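Local coordinates for protein carboxylase (Deinococcus radiodurans, PDB 5H80) that probably carboxylates biotin at the expense of ATP, acting as the biotin carboxylase domain of a single-chain bacterial carboxylase, at residues R234-V242 / E254-K265; V323-C332 / P363-R372. One frame throughout, in Å; residues are numbered along the deposited sequence.

The two contacts follow one another along the chain, neither enclosing nor crossing the other. Interaction 1 comes first: strand 236-245 turns back into strand 249-256, closing a short beta hairpin, and the chain then runs on through strand 260-261 into strand 264-270. After strands 299-306 and 312-318 have completed the four-stranded antiparallel sheet, interaction 2 closes a 30-residue, partly helical excursion between helix 325-332 and strand 367-374. That strand pairs with 264-270, so both contacts reach the same five-stranded sheet. Their centres lie 13 Å apart, and they touch directly where Arg255 meets Thr328 and Glu324, while Lys265 forms a salt bridge with Glu324.

Interaction 1 (R234-V242 / E254-K265); sequences RARHIEVQV and ERDCTVQRRHQK
Carboxylate oxygen OE1 of Glu239 is gripped by two groups, His237 NE2 at 3.1 Å and Lys265 NZ at 3.2 Å, both from the same face of the carboxylate. Glu239 and His237 lie on strand 236-245, which forms a buried hairpin with strand 249-256 in what is probably the ATP-grasp domain; Lys265 comes from strand 264-270. Glu239 N and O exchange backbone hydrogen bonds with Arg255, a hydrogen-bonded pair. The guanidinium of Arg255 stands perpendicular to the Glu239 carboxylate, and its NE gives OE2 a nearly straight bond (2.9 Å, 170°) on the anti lone pair. Its chain, bent at chi3 (-66°), also brings NH1 and NH2 end-on to Gln241 OE1, NH1 in the carbonyl plane and NH2 above it. A leucine in place of Arg255 would probably leave Glu239 OE2 and Gln241 OE1 without these donors and Thr328 OG1 without its NH1 partner. Lys265 NZ also pairs with Glu324 and Glu303. At the other end of the pairing, Arg236 meets Asp256 side-on; its NH2 also reaches Pro273 O. Arg236 NE and NH2 both close on the single oxygen OD2 of Asp256, each at 2.9 Å, while OD1 takes Thr258 N in an Asx turn.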
# COMPACT_ATOMS: atom_id res chain seq x y z
N ARG A 234 11.09 7.40 32.07
CA ARG A 234 10.22 8.28 31.40
C ARG A 234 10.68 8.78 30.06
O ARG A 234 10.42 9.93 29.67
CB ARG A 234 9.97 9.49 32.29
CG ARG A 234 9.01 9.15 33.36
CD ARG A 234 8.98 10.18 34.45
NE ARG A 234 10.29 10.57 34.96
CZ ARG A 234 11.04 9.89 35.83
NH1 ARG A 234 10.67 8.69 36.29
NH2 ARG A 234 12.21 10.42 36.22
N ALA A 235 11.37 7.95 29.33
CA ALA A 235 11.78 8.25 27.97
C ALA A 235 11.09 7.45 26.85
O ALA A 235 10.62 6.31 26.99
CB ALA A 235 13.25 8.13 27.83
N ARG A 236 11.04 8.11 25.71
CA ARG A 236 10.73 7.52 24.43
C ARG A 236 11.96 7.01 23.62
O ARG A 236 13.05 7.57 23.69
CB ARG A 236 9.90 8.54 23.60
CG ARG A 236 8.53 8.79 24.25
CD ARG A 236 7.84 10.04 23.62
NE ARG A 236 7.70 9.92 22.13
CZ ARG A 236 7.06 10.80 21.36
NH1 ARG A 236 6.52 11.94 21.89
NH2 ARG A 236 7.04 10.65 20.06
N HIS A 237 11.72 5.96 22.82
CA HIS A 237 12.69 5.35 21.98
C HIS A 237 12.45 5.97 20.65
O HIS A 237 11.43 5.70 20.07
CB HIS A 237 12.54 3.87 21.89
CG HIS A 237 13.47 3.22 20.90
ND1 HIS A 237 14.47 2.35 21.29
CD2 HIS A 237 13.55 3.28 19.54
CE1 HIS A 237 15.16 1.97 20.23
NE2 HIS A 237 14.55 2.41 19.15
N ILE A 238 13.36 6.81 20.23
CA ILE A 238 13.29 7.49 18.90
C ILE A 238 14.58 7.26 18.10
O ILE A 238 15.66 7.45 18.60
CB ILE A 238 12.99 8.98 19.08
CG1 ILE A 238 11.71 9.27 19.89
CG2 ILE A 238 12.76 9.56 17.70
CD1 ILE A 238 11.33 10.78 20.01
N GLU A 239 14.44 6.79 16.85
CA GLU A 239 15.59 6.30 16.08
C GLU A 239 15.53 7.00 14.75
O GLU A 239 14.45 7.28 14.24
CB GLU A 239 15.59 4.81 15.87
CG GLU A 239 14.38 4.19 15.07
CD GLU A 239 14.31 2.66 15.15
OE1 GLU A 239 14.93 2.03 16.06
OE2 GLU A 239 13.66 2.06 14.31
N VAL A 240 16.68 7.16 14.18
CA VAL A 240 16.80 7.88 12.90
C VAL A 240 17.29 6.98 11.82
O VAL A 240 18.28 6.33 11.96
CB VAL A 240 17.74 9.14 13.01
CG1 VAL A 240 17.95 9.69 11.67
CG2 VAL A 240 17.26 10.16 14.01
N GLN A 241 16.57 6.92 10.66
CA GLN A 241 17.02 6.18 9.51
C GLN A 241 18.01 6.97 8.68
O GLN A 241 17.65 8.10 8.20
CB GLN A 241 15.77 5.90 8.62
CG GLN A 241 16.11 5.12 7.41
CD GLN A 241 16.49 3.62 7.72
OE1 GLN A 241 15.69 2.87 8.18
NE2 GLN A 241 17.85 3.31 7.60
N VAL A 242 19.22 6.40 8.57
CA VAL A 242 20.26 6.84 7.69
C VAL A 242 20.54 6.00 6.47
O VAL A 242 20.35 4.80 6.38
CB VAL A 242 21.56 7.11 8.50
CG1 VAL A 242 22.74 7.47 7.63
CG2 VAL A 242 21.29 8.22 9.52
N GLU A 254 12.63 10.02 11.27
CA GLU A 254 12.59 9.23 12.46
C GLU A 254 11.52 8.20 12.53
O GLU A 254 10.44 8.28 11.88
CB GLU A 254 12.56 10.09 13.71
CG GLU A 254 11.26 10.65 14.26
CD GLU A 254 10.54 11.66 13.35
OE1 GLU A 254 11.19 12.17 12.43
OE2 GLU A 254 9.38 11.89 13.69
N ARG A 255 11.64 7.32 13.54
CA ARG A 255 10.58 6.37 13.96
C ARG A 255 10.57 6.28 15.46
O ARG A 255 11.64 6.52 16.09
CB ARG A 255 10.86 4.94 13.45
CG ARG A 255 10.79 4.65 12.00
CD ARG A 255 11.22 3.25 11.57
NE ARG A 255 12.63 2.93 11.77
CZ ARG A 255 13.56 2.92 10.84
NH1 ARG A 255 13.30 3.25 9.55
NH2 ARG A 255 14.76 2.56 11.16
N ASP A 256 9.38 6.03 16.02
CA ASP A 256 9.23 5.90 17.46
C ASP A 256 8.74 4.52 17.74
O ASP A 256 7.66 4.11 17.29
CB ASP A 256 8.32 6.92 18.00
CG ASP A 256 8.24 6.97 19.54
OD1 ASP A 256 7.89 5.95 20.17
OD2 ASP A 256 8.50 8.11 20.01
N CYS A 257 9.53 3.86 18.54
CA CYS A 257 9.31 2.45 18.87
C CYS A 257 9.20 2.29 20.42
O CYS A 257 9.70 1.30 20.99
CB CYS A 257 10.44 1.61 18.41
SG CYS A 257 10.89 1.84 16.66
N THR A 258 8.53 3.21 21.06
CA THR A 258 8.45 3.25 22.53
C THR A 258 7.70 2.11 23.19
O THR A 258 8.01 1.66 24.29
CB THR A 258 7.93 4.63 22.94
OG1 THR A 258 8.81 5.70 22.51
CG2 THR A 258 7.55 4.69 24.52
N VAL A 259 6.62 1.65 22.57
CA VAL A 259 5.78 0.57 23.10
C VAL A 259 6.52 -0.80 22.89
O VAL A 259 6.69 -1.30 21.77
CB VAL A 259 4.41 0.60 22.41
CG1 VAL A 259 3.60 -0.60 22.88
CG2 VAL A 259 3.71 1.97 22.61
N GLN A 260 7.10 -1.27 24.01
CA GLN A 260 7.96 -2.49 24.05
C GLN A 260 7.51 -3.37 25.17
O GLN A 260 7.03 -2.87 26.11
CB GLN A 260 9.37 -2.10 24.38
CG GLN A 260 9.91 -1.10 23.44
CD GLN A 260 11.33 -0.67 23.66
OE1 GLN A 260 12.05 -1.24 24.46
NE2 GLN A 260 11.77 0.29 22.83
N ARG A 261 7.66 -4.67 25.02
CA ARG A 261 7.26 -5.69 26.05
C ARG A 261 8.58 -6.32 26.39
O ARG A 261 9.24 -6.87 25.49
CB ARG A 261 6.32 -6.72 25.52
CG ARG A 261 5.75 -7.67 26.59
CD ARG A 261 4.99 -8.73 25.83
NE ARG A 261 3.83 -9.30 26.54
CZ ARG A 261 2.68 -9.70 25.96
NH1 ARG A 261 2.46 -9.54 24.64
NH2 ARG A 261 1.71 -10.25 26.70
N ARG A 262 9.07 -6.12 27.61
CA ARG A 262 10.45 -6.57 27.95
C ARG A 262 11.46 -6.32 26.83
O ARG A 262 12.15 -7.23 26.40
CB ARG A 262 10.46 -8.08 28.32
CG ARG A 262 9.62 -8.43 29.55
CD ARG A 262 9.77 -9.89 29.95
NE ARG A 262 9.38 -10.13 31.35
CZ ARG A 262 9.30 -11.34 31.92
NH1 ARG A 262 9.57 -12.45 31.22
NH2 ARG A 262 8.94 -11.44 33.19
N HIS A 263 11.51 -5.09 26.35
CA HIS A 263 12.50 -4.67 25.34
C HIS A 263 12.28 -5.19 23.90
O HIS A 263 13.05 -4.85 23.01
CB HIS A 263 13.95 -4.96 25.83
CG HIS A 263 14.30 -4.29 27.13
ND1 HIS A 263 14.14 -4.91 28.35
CD2 HIS A 263 14.77 -3.05 27.39
CE1 HIS A 263 14.49 -4.08 29.32
NE2 HIS A 263 14.89 -2.95 28.76
N GLN A 264 11.21 -5.94 23.65
CA GLN A 264 10.73 -6.28 22.28
C GLN A 264 9.71 -5.23 21.75
O GLN A 264 8.68 -5.01 22.33
CB GLN A 264 10.04 -7.64 22.26
CG GLN A 264 10.76 -8.80 22.96
CD GLN A 264 12.27 -8.71 22.90
OE1 GLN A 264 12.90 -8.11 23.78
NE2 GLN A 264 12.86 -9.30 21.87
N LYS A 265 10.00 -4.61 20.64
CA LYS A 265 9.16 -3.60 20.04
C LYS A 265 7.86 -4.22 19.49
O LYS A 265 7.90 -5.38 19.02
CB LYS A 265 9.98 -2.90 18.92
CG LYS A 265 11.22 -2.11 19.34
CD LYS A 265 12.14 -1.78 18.14
CE LYS A 265 13.40 -1.04 18.52
NZ LYS A 265 14.40 -0.83 17.44
O HOH W 1 15.06 0.93 23.82

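Interaction 2 (V323-C332 / P363-R372); sequences VEHTVTEEWC and PPPGQAVQAR. With EDO (1,2-ethanediol), chain G.
Pro364 stands roughly perpendicular to the Trp331 side chain, lying over one face of the indole. Pro364 CB sits 4.2 Å from the centroid of the five-membered ring of Trp331 in a CH-pi contact, and Pro364 CD lies over the same indole near its rim, 3.7 Å from Trp331 CZ2. With CG anti to the backbone N (chi1 -179°), the indole reaches the 363-367 segment, where Trp331 NE1 gives Pro364 O a weak, bent hydrogen bond of 3.1 Å. Pro363 runs alongside the indole, its CB against CZ2. A water donates to both Trp331 O and Pro365 O, bridging the end of the helix to the loop before the strand. Midway, Ala368 CB lies 4.0 Å from Val327 O. Thr326 meets the Gln370 side chain nearly at right angles; its hydroxyl is modelled as donating to Gln370 OE1, at a doubtfully short distance, while Gln370 NE2 is held by Glu268. At the far end Arg372, extended from CG to NE, lays its guanidinium flat against Val323, whose CG1 sits 3.6 Å above the centre of the plane. Arg372 NH2 forms salt bridges with Glu324 OE1 (3.1 Å) and Glu268; Glu324 OE2 pairs with Lys265. Helix 325-332, of what is probably the ATP-grasp domain, runs nearly antiparallel to strand 367-372 (157°), their axes 7.4 Å apart at closest approach. The contact thereby packs this helix on a five-stranded antiparallel sheet that continues into the biotin carboxylase C-terminal region. Strands 264-270 and 421-429 flank strand 367-374; Thr326 meets Lys424 and Val426 of the latter, and Cys332 reaches Trp253 of strand 249-256.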
# COMPACT_ATOMS: atom_id res chain seq x y z
N VAL A 323 13.70 -4.24 11.11
CA VAL A 323 12.39 -4.81 10.96
C VAL A 323 11.36 -3.68 10.64
O VAL A 323 10.45 -3.92 9.74
CB VAL A 323 11.90 -5.50 12.28
CG1 VAL A 323 10.46 -5.92 12.18
CG2 VAL A 323 12.68 -6.80 12.48
N GLU A 324 11.45 -2.55 11.36
CA GLU A 324 10.55 -1.45 11.21
C GLU A 324 10.83 -0.52 10.00
O GLU A 324 10.29 0.60 10.02
CB GLU A 324 10.40 -0.70 12.51
CG GLU A 324 11.58 -0.06 13.06
CD GLU A 324 12.52 -0.95 13.89
OE1 GLU A 324 12.52 -2.19 13.74
OE2 GLU A 324 13.27 -0.36 14.72
N HIS A 325 11.73 -0.90 9.02
CA HIS A 325 12.10 -0.06 7.92
C HIS A 325 10.75 0.15 7.13
O HIS A 325 10.59 1.25 6.57
CB HIS A 325 13.11 -0.72 7.00
CG HIS A 325 12.54 -1.86 6.19
ND1 HIS A 325 12.36 -3.13 6.66
CD2 HIS A 325 12.04 -1.87 4.92
CE1 HIS A 325 11.81 -3.91 5.72
NE2 HIS A 325 11.61 -3.17 4.64
N THR A 326 9.88 -0.85 7.26
CA THR A 326 8.54 -0.73 6.54
C THR A 326 7.73 0.58 6.82
O THR A 326 7.09 1.20 5.85
CB THR A 326 7.64 -1.85 6.93
OG1 THR A 326 7.49 -1.77 8.34
CG2 THR A 326 8.24 -3.23 6.51
N VAL A 327 7.65 1.04 8.04
CA VAL A 327 6.85 2.28 8.35
C VAL A 327 7.38 3.55 7.70
O VAL A 327 6.61 4.40 7.23
CB VAL A 327 6.63 2.55 9.86
CG1 VAL A 327 5.44 1.81 10.40
CG2 VAL A 327 7.85 2.23 10.71
N THR A 328 8.71 3.68 7.63
CA THR A 328 9.33 4.75 6.98
C THR A 328 9.06 4.69 5.52
O THR A 328 8.77 5.70 4.91
CB THR A 328 10.87 4.63 7.19
OG1 THR A 328 11.15 4.80 8.58
CG2 THR A 328 11.65 5.63 6.40
N GLU A 329 9.15 3.49 4.95
CA GLU A 329 8.80 3.28 3.51
C GLU A 329 7.42 3.85 3.23
O GLU A 329 7.25 4.57 2.24
CB GLU A 329 8.88 1.75 3.19
CG GLU A 329 10.34 1.27 3.13
CD GLU A 329 10.47 -0.12 2.46
OE1 GLU A 329 9.51 -0.91 2.53
OE2 GLU A 329 11.50 -0.41 1.86
N GLU A 330 6.41 3.50 3.98
CA GLU A 330 5.04 3.89 3.62
C GLU A 330 4.80 5.39 3.95
O GLU A 330 4.07 6.11 3.16
CB GLU A 330 4.06 2.95 4.30
CG GLU A 330 4.01 1.47 3.88
CD GLU A 330 3.91 1.31 2.47
OE1 GLU A 330 2.96 1.91 1.88
OE2 GLU A 330 4.79 0.74 1.88
N TRP A 331 5.28 5.88 5.09
CA TRP A 331 5.25 7.30 5.38
C TRP A 331 5.94 8.15 4.28
O TRP A 331 5.34 9.15 3.79
CB TRP A 331 5.84 7.60 6.77
CG TRP A 331 5.83 9.03 7.16
CD1 TRP A 331 4.82 10.00 6.90
CD2 TRP A 331 6.84 9.68 7.85
NE1 TRP A 331 5.18 11.19 7.44
CE2 TRP A 331 6.40 11.02 8.08
CE3 TRP A 331 8.07 9.25 8.44
CZ2 TRP A 331 7.15 11.93 8.81
CZ3 TRP A 331 8.82 10.16 9.08
CH2 TRP A 331 8.37 11.54 9.28
N CYS A 332 7.19 7.82 3.91
CA CYS A 332 8.04 8.64 3.05
C CYS A 332 7.76 8.37 1.56
O CYS A 332 8.16 9.15 0.71
CB CYS A 332 9.51 8.42 3.36
SG CYS A 332 10.02 9.01 5.01
N PRO A 363 9.55 17.39 7.42
CA PRO A 363 9.10 15.97 7.27
C PRO A 363 7.88 15.81 6.33
O PRO A 363 7.09 16.81 6.22
CB PRO A 363 8.77 15.50 8.66
CG PRO A 363 9.09 16.56 9.63
CD PRO A 363 9.47 17.85 8.82
N PRO A 364 7.71 14.64 5.68
CA PRO A 364 6.56 14.32 4.86
C PRO A 364 5.24 14.48 5.71
O PRO A 364 5.17 14.22 6.91
CB PRO A 364 6.80 12.85 4.46
CG PRO A 364 8.28 12.71 4.50
CD PRO A 364 8.63 13.52 5.77
N PRO A 365 4.13 14.88 5.04
CA PRO A 365 2.84 14.78 5.69
C PRO A 365 2.38 13.32 5.83
O PRO A 365 3.02 12.43 5.25
CB PRO A 365 1.90 15.48 4.68
CG PRO A 365 2.46 15.11 3.43
CD PRO A 365 3.99 15.25 3.63
N GLY A 366 1.30 13.12 6.55
CA GLY A 366 0.74 11.80 6.80
C GLY A 366 1.54 11.10 7.94
O GLY A 366 2.28 11.71 8.69
N GLN A 367 1.24 9.83 8.07
CA GLN A 367 1.64 9.15 9.33
C GLN A 367 1.46 7.72 9.04
O GLN A 367 0.55 7.31 8.28
CB GLN A 367 0.84 9.61 10.53
CG GLN A 367 -0.67 9.64 10.33
CD GLN A 367 -1.48 10.02 11.55
OE1 GLN A 367 -1.03 9.88 12.70
NE2 GLN A 367 -2.70 10.48 11.31
N ALA A 368 2.26 6.91 9.71
CA ALA A 368 2.06 5.42 9.57
C ALA A 368 2.49 4.70 10.86
O ALA A 368 3.24 5.30 11.74
CB ALA A 368 2.83 4.89 8.40
N VAL A 369 1.95 3.55 11.06
CA VAL A 369 2.31 2.68 12.17
C VAL A 369 2.42 1.20 11.66
O VAL A 369 1.64 0.73 10.86
CB VAL A 369 1.31 2.79 13.31
CG1 VAL A 369 -0.15 2.33 13.01
CG2 VAL A 369 1.63 1.95 14.48
N GLN A 370 3.35 0.47 12.27
CA GLN A 370 3.50 -0.94 12.08
C GLN A 370 3.18 -1.68 13.35
O GLN A 370 3.60 -1.24 14.45
CB GLN A 370 4.96 -1.32 11.69
CG GLN A 370 5.27 -2.87 11.74
CD GLN A 370 6.56 -3.23 11.07
OE1 GLN A 370 6.62 -3.41 9.85
NE2 GLN A 370 7.62 -3.38 11.83
N ALA A 371 2.40 -2.72 13.25
CA ALA A 371 2.20 -3.59 14.41
C ALA A 371 2.84 -5.00 14.07
O ALA A 371 2.68 -5.52 13.00
CB ALA A 371 0.80 -3.73 14.77
N ARG A 372 3.63 -5.56 15.03
CA ARG A 372 4.13 -6.91 14.83
C ARG A 372 3.09 -7.98 15.36
O ARG A 372 2.78 -8.07 16.60
CB ARG A 372 5.42 -6.96 15.63
CG ARG A 372 6.51 -5.90 15.18
CD ARG A 372 7.94 -6.26 15.70
NE ARG A 372 8.94 -5.16 15.50
CZ ARG A 372 10.26 -5.28 15.73
NH1 ARG A 372 10.78 -6.46 16.01
NH2 ARG A 372 11.07 -4.25 15.59
C1 EDO G . 6.98 0.31 -0.60
O1 EDO G . 6.29 1.52 -0.24
C2 EDO G . 8.31 0.50 -1.26
O2 EDO G . 7.99 1.37 -2.36
O HOH W 2 2.89 10.07 4.13